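Local coordinates for aldehyde dehydrogenase (Anabaena variabilis, PDB 4H7N), which probably catalyses the NAD+-dependent oxidation of aldehydes to carboxylic acids, as a member of the aldehyde dehydrogenase family, at residues E326-V330 and H356-V360; C346-T352 and P368-V372; V241-L247 and S277-F282. One frame throughout, in Å; residues are numbered along the deposited sequence.

Interaction 1 of 3, residues E326-V330 and H356-V360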
loop_
_atom_site.group_PDB
_atom_site.type_symbol
_atom_site.label_atom_id
_atom_site.label_comp_id
_atom_site.label_asym_id
_atom_site.label_seq_id
_atom_site.Cartn_x
_atom_site.Cartn_y
_atom_site.Cartn_z
ATOM N N GLU A 326 -10.579 -22.624 -34.246
ATOM C CA GLU A 326 -9.387 -22.936 -35.026
ATOM C C GLU A 326 -8.499 -23.992 -34.341
ATOM O O GLU A 326 -7.873 -24.779 -35.008
ATOM C CB GLU A 326 -8.589 -21.651 -35.311
ATOM C CG GLU A 326 -7.143 -21.839 -35.783
ATOM C CD GLU A 326 -7.032 -22.336 -37.212
ATOM O OE1 GLU A 326 -8.090 -22.627 -37.831
ATOM O OE2 GLU A 326 -5.884 -22.441 -37.728
ATOM N N LYS A 327 -8.434 -23.996 -33.008
ATOM C CA LYS A 327 -7.522 -24.881 -32.295
ATOM C C LYS A 327 -8.185 -26.176 -31.830
ATOM O O LYS A 327 -7.585 -26.938 -31.070
ATOM C CB LYS A 327 -6.894 -24.114 -31.123
ATOM C CG LYS A 327 -5.860 -23.119 -31.613
ATOM C CD LYS A 327 -5.317 -22.241 -30.513
ATOM C CE LYS A 327 -4.179 -21.386 -31.076
ATOM N NZ LYS A 327 -3.950 -20.275 -30.104
ATOM N N GLY A 328 -9.426 -26.404 -32.254
ATOM C CA GLY A 328 -10.074 -27.687 -32.055
ATOM C C GLY A 328 -11.279 -27.650 -31.137
ATOM O O GLY A 328 -11.900 -28.675 -30.947
ATOM N N ALA A 329 -11.625 -26.502 -30.553
ATOM C CA ALA A 329 -12.724 -26.487 -29.552
ATOM C C ALA A 329 -14.040 -26.954 -30.194
ATOM O O ALA A 329 -14.223 -26.811 -31.396
ATOM C CB ALA A 329 -12.886 -25.109 -28.943
ATOM N N VAL A 330 -14.905 -27.566 -29.382
ATOM C CA VAL A 330 -16.247 -27.995 -29.772
ATOM C C VAL A 330 -17.250 -27.093 -29.065
ATOM O O VAL A 330 -17.210 -26.989 -27.859
ATOM C CB VAL A 330 -16.500 -29.457 -29.320
ATOM C CG1 VAL A 330 -17.949 -29.874 -29.554
ATOM C CG2 VAL A 330 -15.547 -30.415 -30.061
ATOM N N HIS A 356 -4.919 -24.893 -22.779
ATOM C CA HIS A 356 -4.286 -23.633 -22.458
ATOM C C HIS A 356 -3.452 -23.091 -23.637
ATOM O O HIS A 356 -2.801 -22.056 -23.485
ATOM C CB HIS A 356 -3.449 -23.782 -21.177
ATOM C CG HIS A 356 -4.257 -23.794 -19.913
ATOM N ND1 HIS A 356 -3.745 -23.366 -18.708
ATOM C CD2 HIS A 356 -5.540 -24.155 -19.661
ATOM C CE1 HIS A 356 -4.671 -23.467 -17.765
ATOM N NE2 HIS A 356 -5.779 -23.929 -18.317
ATOM N N SER A 357 -3.505 -23.720 -24.823
ATOM C CA SER A 357 -2.955 -23.040 -26.016
ATOM C C SER A 357 -3.924 -21.967 -26.533
ATOM O O SER A 357 -3.550 -21.147 -27.357
ATOM C CB SER A 357 -2.667 -24.019 -27.156
ATOM O OG SER A 357 -3.876 -24.459 -27.759
HETATM N N MSE A 358 -5.165 -21.959 -26.047
HETATM C CA MSE A 358 -6.191 -21.054 -26.583
HETATM C C MSE A 358 -6.342 -19.783 -25.749
HETATM O O MSE A 358 -6.253 -19.797 -24.495
HETATM C CB MSE A 358 -7.569 -21.772 -26.624
HETATM C CG MSE A 358 -7.583 -23.081 -27.363
HETATM SE SE MSE A 358 -9.246 -24.072 -26.931
HETATM C CE MSE A 358 -8.910 -25.510 -28.212
ATOM N N LYS A 359 -6.650 -18.674 -26.421
ATOM C CA LYS A 359 -6.867 -17.404 -25.748
ATOM C C LYS A 359 -7.959 -17.456 -24.736
ATOM O O LYS A 359 -7.879 -16.820 -23.683
ATOM C CB LYS A 359 -7.276 -16.350 -26.753
ATOM C CG LYS A 359 -6.164 -15.939 -27.699
ATOM C CD LYS A 359 -6.780 -15.023 -28.743
ATOM C CE LYS A 359 -5.898 -14.840 -29.953
ATOM N NZ LYS A 359 -5.110 -13.602 -29.771
ATOM N N VAL A 360 -9.018 -18.184 -25.065
ATOM C CA VAL A 360 -10.175 -18.247 -24.177
ATOM C C VAL A 360 -9.840 -18.859 -22.798
ATOM O O VAL A 360 -10.586 -18.700 -21.846
ATOM C CB VAL A 360 -11.340 -18.994 -24.884
ATOM C CG1 VAL A 360 -11.146 -20.499 -24.814
ATOM C CG2 VAL A 360 -12.675 -18.580 -24.300
#

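Interaction 2 of 3, residues C346-T352 and P368-V372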
loop_
_atom_site.group_PDB
_atom_site.type_symbol
_atom_site.label_atom_id
_atom_site.label_comp_id
_atom_site.label_asym_id
_atom_site.label_seq_id
_atom_site.Cartn_x
_atom_site.Cartn_y
_atom_site.Cartn_z
ATOM N N CYS A 346 -24.053 -12.151 -27.316
ATOM C CA CYS A 346 -23.527 -13.519 -27.284
ATOM C C CYS A 346 -24.317 -14.290 -26.246
ATOM O O CYS A 346 -24.493 -13.835 -25.099
ATOM C CB CYS A 346 -22.049 -13.553 -26.894
ATOM S SG CYS A 346 -21.286 -15.207 -27.134
ATOM N N ARG A 347 -24.737 -15.473 -26.625
ATOM C CA ARG A 347 -25.426 -16.335 -25.687
ATOM C C ARG A 347 -24.433 -17.124 -24.848
ATOM O O ARG A 347 -23.283 -17.321 -25.242
ATOM C CB ARG A 347 -26.347 -17.326 -26.403
ATOM C CG ARG A 347 -27.546 -16.700 -27.069
ATOM C CD ARG A 347 -28.366 -17.753 -27.803
ATOM N NE ARG A 347 -29.719 -17.235 -27.977
ATOM C CZ ARG A 347 -30.128 -16.479 -28.988
ATOM N NH1 ARG A 347 -29.303 -16.154 -29.988
ATOM N NH2 ARG A 347 -31.384 -16.050 -29.001
ATOM N N PRO A 348 -24.886 -17.588 -23.686
ATOM C CA PRO A 348 -24.111 -18.539 -22.879
ATOM C C PRO A 348 -23.550 -19.665 -23.743
ATOM O O PRO A 348 -24.265 -20.267 -24.524
ATOM C CB PRO A 348 -25.153 -19.066 -21.889
ATOM C CG PRO A 348 -26.089 -17.916 -21.709
ATOM C CD PRO A 348 -26.216 -17.332 -23.094
ATOM N N THR A 349 -22.252 -19.865 -23.659
ATOM C CA THR A 349 -21.533 -20.724 -24.567
ATOM C C THR A 349 -20.743 -21.747 -23.789
ATOM O O THR A 349 -19.880 -21.368 -22.997
ATOM C CB THR A 349 -20.592 -19.869 -25.404
ATOM O OG1 THR A 349 -21.364 -18.919 -26.149
ATOM C CG2 THR A 349 -19.759 -20.676 -26.337
ATOM N N VAL A 350 -21.059 -23.039 -23.979
ATOM C CA VAL A 350 -20.271 -24.146 -23.395
ATOM C C VAL A 350 -19.396 -24.745 -24.488
ATOM O O VAL A 350 -19.911 -25.128 -25.543
ATOM C CB VAL A 350 -21.167 -25.244 -22.800
ATOM C CG1 VAL A 350 -20.337 -26.389 -22.225
ATOM C CG2 VAL A 350 -22.082 -24.651 -21.740
HETATM N N MSE A 351 -18.097 -24.855 -24.215
HETATM C CA MSE A 351 -17.156 -25.476 -25.128
HETATM C C MSE A 351 -16.328 -26.525 -24.441
HETATM O O MSE A 351 -15.944 -26.383 -23.277
HETATM C CB MSE A 351 -16.135 -24.491 -25.647
HETATM C CG MSE A 351 -16.610 -23.087 -25.898
HETATM SE SE MSE A 351 -15.100 -21.995 -26.651
HETATM C CE MSE A 351 -13.596 -22.809 -25.860
ATOM N N THR A 352 -15.982 -27.562 -25.182
ATOM C CA THR A 352 -15.098 -28.630 -24.687
ATOM C C THR A 352 -13.996 -28.871 -25.744
ATOM O O THR A 352 -13.925 -28.170 -26.769
ATOM C CB THR A 352 -15.864 -29.947 -24.355
ATOM O OG1 THR A 352 -16.412 -30.514 -25.543
ATOM C CG2 THR A 352 -17.019 -29.726 -23.319
ATOM N N PRO A 368 -19.654 -14.497 -21.947
ATOM C CA PRO A 368 -20.407 -15.546 -21.257
ATOM C C PRO A 368 -19.955 -16.938 -21.719
ATOM O O PRO A 368 -20.769 -17.773 -22.137
ATOM C CB PRO A 368 -21.841 -15.254 -21.686
ATOM C CG PRO A 368 -21.696 -14.782 -23.103
ATOM C CD PRO A 368 -20.366 -14.027 -23.144
ATOM N N ILE A 369 -18.665 -17.179 -21.622
ATOM C CA ILE A 369 -18.057 -18.380 -22.200
ATOM C C ILE A 369 -17.630 -19.347 -21.107
ATOM O O ILE A 369 -17.048 -18.939 -20.121
ATOM C CB ILE A 369 -16.807 -18.038 -23.006
ATOM C CG1 ILE A 369 -17.093 -16.892 -23.961
ATOM C CG2 ILE A 369 -16.346 -19.251 -23.800
ATOM C CD1 ILE A 369 -18.319 -17.080 -24.839
HETATM N N MSE A 370 -17.910 -20.634 -21.318
HETATM C CA MSE A 370 -17.658 -21.656 -20.326
HETATM C C MSE A 370 -16.858 -22.730 -21.020
HETATM O O MSE A 370 -17.446 -23.655 -21.603
HETATM C CB MSE A 370 -18.989 -22.188 -19.824
HETATM C CG MSE A 370 -19.673 -21.196 -18.899
HETATM SE SE MSE A 370 -21.529 -21.678 -18.487
HETATM C CE MSE A 370 -22.387 -21.224 -20.180
ATOM N N PRO A 371 -15.535 -22.590 -21.049
ATOM C CA PRO A 371 -14.678 -23.682 -21.522
ATOM C C PRO A 371 -14.437 -24.691 -20.409
ATOM O O PRO A 371 -13.975 -24.313 -19.318
ATOM C CB PRO A 371 -13.363 -22.956 -21.897
ATOM C CG PRO A 371 -13.352 -21.708 -21.072
ATOM C CD PRO A 371 -14.745 -21.456 -20.547
ATOM N N VAL A 372 -14.694 -25.957 -20.683
ATOM C CA VAL A 372 -14.629 -27.005 -19.679
ATOM C C VAL A 372 -13.584 -28.055 -20.007
ATOM O O VAL A 372 -13.666 -28.661 -21.031
ATOM C CB VAL A 372 -16.005 -27.696 -19.554
ATOM C CG1 VAL A 372 -16.015 -28.653 -18.379
ATOM C CG2 VAL A 372 -17.071 -26.629 -19.340
#

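Interaction 3 of 3, residues V241-L247 and S277-F282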
loop_
_atom_site.group_PDB
_atom_site.type_symbol
_atom_site.label_atom_id
_atom_site.label_comp_id
_atom_site.label_asym_id
_atom_site.label_seq_id
_atom_site.Cartn_x
_atom_site.Cartn_y
_atom_site.Cartn_z
ATOM N N VAL A 241 -14.019 -28.577 -10.020
ATOM C CA VAL A 241 -15.113 -29.477 -9.586
ATOM C C VAL A 241 -14.523 -30.864 -9.361
ATOM O O VAL A 241 -14.150 -31.570 -10.323
ATOM C CB VAL A 241 -16.233 -29.553 -10.640
ATOM C CG1 VAL A 241 -17.375 -30.421 -10.132
ATOM C CG2 VAL A 241 -16.766 -28.161 -10.933
ATOM N N LEU A 242 -14.362 -31.224 -8.086
ATOM C CA LEU A 242 -13.858 -32.539 -7.716
ATOM C C LEU A 242 -14.930 -33.595 -7.846
ATOM O O LEU A 242 -16.156 -33.306 -7.884
ATOM C CB LEU A 242 -13.305 -32.513 -6.274
ATOM C CG LEU A 242 -12.245 -31.423 -6.023
ATOM C CD1 LEU A 242 -11.879 -31.424 -4.547
ATOM C CD2 LEU A 242 -11.009 -31.628 -6.900
ATOM N N GLU A 243 -14.439 -34.836 -7.852
ATOM C CA GLU A 243 -15.245 -36.011 -8.124
ATOM C C GLU A 243 -16.428 -36.138 -7.165
ATOM O O GLU A 243 -17.493 -36.555 -7.588
ATOM C CB GLU A 243 -14.317 -37.224 -7.972
ATOM C CG GLU A 243 -14.877 -38.525 -8.450
ATOM C CD GLU A 243 -13.746 -39.536 -8.641
ATOM O OE1 GLU A 243 -12.992 -39.797 -7.669
ATOM O OE2 GLU A 243 -13.579 -40.022 -9.771
ATOM N N SER A 244 -16.219 -35.794 -5.884
ATOM C CA SER A 244 -17.246 -35.844 -4.838
ATOM C C SER A 244 -18.269 -34.681 -4.858
ATOM O O SER A 244 -19.159 -34.623 -4.001
ATOM C CB SER A 244 -16.567 -35.840 -3.461
ATOM O OG SER A 244 -15.854 -34.635 -3.224
ATOM N N ALA A 245 -18.126 -33.743 -5.792
ATOM C CA ALA A 245 -18.960 -32.510 -5.744
ATOM C C ALA A 245 -20.452 -32.773 -5.880
ATOM O O ALA A 245 -20.842 -33.752 -6.467
ATOM C CB ALA A 245 -18.546 -31.538 -6.846
ATOM N N ASN A 246 -21.275 -31.831 -5.416
ATOM C CA ASN A 246 -22.712 -31.845 -5.689
ATOM C C ASN A 246 -22.892 -31.166 -7.049
ATOM O O ASN A 246 -22.812 -29.931 -7.139
ATOM C CB ASN A 246 -23.490 -31.092 -4.599
ATOM C CG ASN A 246 -24.997 -31.040 -4.852
ATOM O OD1 ASN A 246 -25.463 -31.070 -5.987
ATOM N ND2 ASN A 246 -25.768 -30.916 -3.774
ATOM N N LEU A 247 -23.106 -31.963 -8.097
ATOM C CA LEU A 247 -23.099 -31.439 -9.476
ATOM C C LEU A 247 -24.266 -30.526 -9.798
ATOM O O LEU A 247 -24.159 -29.681 -10.688
ATOM C CB LEU A 247 -23.084 -32.574 -10.496
ATOM C CG LEU A 247 -21.837 -33.464 -10.416
ATOM C CD1 LEU A 247 -21.972 -34.588 -11.444
ATOM C CD2 LEU A 247 -20.571 -32.654 -10.621
ATOM N N SER A 277 -13.951 -38.394 -14.339
ATOM C CA SER A 277 -15.080 -39.308 -14.175
ATOM C C SER A 277 -16.444 -38.610 -14.118
ATOM O O SER A 277 -17.470 -39.278 -14.268
ATOM C CB SER A 277 -14.922 -40.160 -12.906
ATOM O OG SER A 277 -14.899 -39.328 -11.748
ATOM N N LYS A 278 -16.480 -37.301 -13.870
ATOM C CA LYS A 278 -17.769 -36.560 -13.808
ATOM C C LYS A 278 -17.911 -35.552 -14.937
ATOM O O LYS A 278 -18.907 -34.828 -15.033
ATOM C CB LYS A 278 -17.869 -35.785 -12.491
ATOM C CG LYS A 278 -17.732 -36.665 -11.273
ATOM C CD LYS A 278 -18.880 -37.666 -11.204
ATOM C CE LYS A 278 -18.822 -38.436 -9.900
ATOM N NZ LYS A 278 -19.738 -39.593 -9.927
ATOM N N PHE A 279 -16.910 -35.519 -15.793
ATOM C CA PHE A 279 -16.776 -34.496 -16.808
ATOM C C PHE A 279 -17.976 -34.446 -17.773
ATOM O O PHE A 279 -18.619 -33.390 -17.957
ATOM C CB PHE A 279 -15.454 -34.730 -17.542
ATOM C CG PHE A 279 -15.311 -33.904 -18.777
ATOM C CD1 PHE A 279 -15.117 -32.555 -18.690
ATOM C CD2 PHE A 279 -15.373 -34.497 -20.032
ATOM C CE1 PHE A 279 -14.987 -31.785 -19.828
ATOM C CE2 PHE A 279 -15.257 -33.741 -21.166
ATOM C CZ PHE A 279 -15.066 -32.373 -21.066
ATOM N N GLU A 280 -18.292 -35.601 -18.345
ATOM C CA GLU A 280 -19.348 -35.727 -19.337
ATOM C C GLU A 280 -20.708 -35.327 -18.731
ATOM O O GLU A 280 -21.453 -34.512 -19.280
ATOM C CB GLU A 280 -19.391 -37.167 -19.889
ATOM C CG GLU A 280 -20.610 -37.410 -20.776
ATOM C CD GLU A 280 -20.713 -38.811 -21.387
ATOM O OE1 GLU A 280 -19.988 -39.730 -20.943
ATOM O OE2 GLU A 280 -21.570 -39.003 -22.288
ATOM N N GLU A 281 -21.005 -35.905 -17.578
ATOM C CA GLU A 281 -22.250 -35.649 -16.849
ATOM C C GLU A 281 -22.426 -34.154 -16.491
ATOM O O GLU A 281 -23.509 -33.551 -16.609
ATOM C CB GLU A 281 -22.150 -36.511 -15.605
ATOM C CG GLU A 281 -23.238 -36.461 -14.573
ATOM C CD GLU A 281 -22.930 -37.466 -13.461
ATOM O OE1 GLU A 281 -21.959 -38.288 -13.586
ATOM O OE2 GLU A 281 -23.670 -37.427 -12.472
ATOM N N PHE A 282 -21.330 -33.562 -16.056
ATOM C CA PHE A 282 -21.296 -32.156 -15.725
ATOM C C PHE A 282 -21.561 -31.270 -16.937
ATOM O O PHE A 282 -22.389 -30.369 -16.867
ATOM C CB PHE A 282 -19.925 -31.805 -15.138
ATOM C CG PHE A 282 -19.753 -30.356 -14.836
ATOM C CD1 PHE A 282 -19.257 -29.501 -15.781
ATOM C CD2 PHE A 282 -20.029 -29.854 -13.569
ATOM C CE1 PHE A 282 -19.085 -28.154 -15.501
ATOM C CE2 PHE A 282 -19.867 -28.499 -13.284
ATOM C CZ PHE A 282 -19.392 -27.656 -14.255
HETATM O O HOH W 1 -12.053 -38.580 -12.101
#

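Interaction 1 of 3, residues E326-V330 and H356-V360
Lys327 and Met358 carry a surface contact between two loops, where the turn leaving helix 311-326 meets the connection from strand 349-352 to strand 369-375. The turn is a Schellman motif: Gly328, with a positive phi of 115°, is the C-prime residue, and Ala329 N bonds back to Ala324 O. At such backbone angles a side chain would collide with the preceding carbonyl, which accounts for the glycine. Lys327 supplies the polar bond across the contact, NZ donating to Ser357 O at 2.9 Å. The ammonium approaches that oxygen obliquely, tilted 34° from the carbonyl plane. With CG anti to the carbonyl carbon (chi1 -74°) and the chain extended beyond it, the lysine spans the gap between the loops, and its CD passes 3.8 Å from Ser357 OG. That hydroxyl is hydrogen-bonded to Asn355, next to its own segment. Lys327 NZ has a second partner in Asp323 of the helix, a salt bridge, and the other oxygen of Asp323 accepts Lys359 N. One carboxylate therefore ties both loops to the last turn of the helix, and its charge probably offsets the nearness of the two ammonium groups of Lys327 and Lys359, whose NZ atoms lie 6.8 Å apart. Met358, present as selenomethionine, is buried and also extended beyond CG. Its terminal methyl reaches into the turn, where CE packs against Lys327 CB and Ala329 CB and lies 3.5 Å from Lys327 O.

Interaction 2 of 3, residues C346-T352 and P368-V372
Thr349 and Met351 each exchange two backbone hydrogen bonds with segment 368-372. Thr349 N donates to Pro368 O at 3.0 Å, and Thr349 O accepts Met370 N at 2.7 Å. Two residues on, Met351 N reaches Met370 O at 2.9 Å with an N-H...O angle of 169°, the straightest of the four, and Met351 O takes Val372 N at 2.9 Å. Pro371, which has no N-H to give, sits opposite Met351, whose two bonds go to the residues on either side of it; the proline thus costs this pairing nothing. Besides these, Thr349 OG1 donates to Arg347 O at 2.7 Å and accepts Gly335 N, so the buried hydroxyl has two partners. The pairing belongs to the mixed, mostly parallel sheet of the Rossmann-like catalytic domain of aldehyde dehydrogenases. Strand 349-352 lies between strand 369-375, its parallel neighbour here at an angle of 20° between short axes, and antiparallel strand 330-333. Side chains alternate across the sheet. On one face, Thr349 and Ile369 run side by side, pointing the same way, and Ile369 CD1 comes to 3.6 Å from Thr349 CB. On this face too the selenomethionine Met351 bends at its last torsion (chi3 -31°), which turns CE to 4.0 Å from Pro371 CB; Val360 of the following loop packs against both Met351 and Ile369. On the opposite face, Met370, likewise a bent selenomethionine, crosses Val350 obliquely, bringing CE to 3.8 Å from Val350 CG2. Helix 247-259 covers Met370 through Leu255, Ala258 and Val259, while helix 279-292 meets Val350 with Ile287 and Met370 with Leu286.

Interaction 3 of 3, residues V241-L247 and S277-F282
Leu247 and Phe282 meet obliquely, with the leucine CD2 at the edge of the ring, near its plane and 4.1 Å from Phe282 CD2. Val241 crosses the same ring at a slant and places CG2 3.9 Å from CE2 of Phe282. The other leucine branch turns to Glu281: the two side chains stand at about a right angle, and Leu247 CD1 lies 3.5 Å from Glu281 OE2. Toward solvent, Glu243 extends with CG anti to its backbone N (chi1 -169°) and OE2 accepts Ser277 OG in a very short bond of 2.5 Å. A water bridges the same pair, donating to Glu243 OE2 and accepting Ser277 N. The bend of Lys278 at chi2 (-64°) lays its methylenes over the turn and brings CE to 3.3 Å from Glu243 O. A serine in place of Lys278 would probably leave this carbonyl without its aliphatic cover. The contact joins the β-turn between strand 237-241 and helix 247-259, two elements of a β-α-β crossover whose second strand is 269-275, to the start of helix 279-292; Phe282 also packs on Ile254 of helix 247-259 and Ile272 and Val274 of strand 269-275.

Along the chain, interaction 3 closes before the other two open, whereas the segments of interactions 1 and 2 alternate. All three lie in or around one mixed sheet, their centres about 23 to 31 Å from the centre of the chain and away from the predicted active-site Glu232. Interactions 1 and 2, centres about 12 Å apart, touch where Val330 N lies 2.9 Å from Thr352 O, a probable hydrogen bond. Interactions 2 and 3 have centres about 18 Å apart; 1 and 3 do not touch. Val360 of interaction 1 packs on the face of Met351 and Ile369, whereas Phe279 and Phe282 of interaction 3 approach Val372 on the face of Val350 and Met370, placing interaction 2 between them.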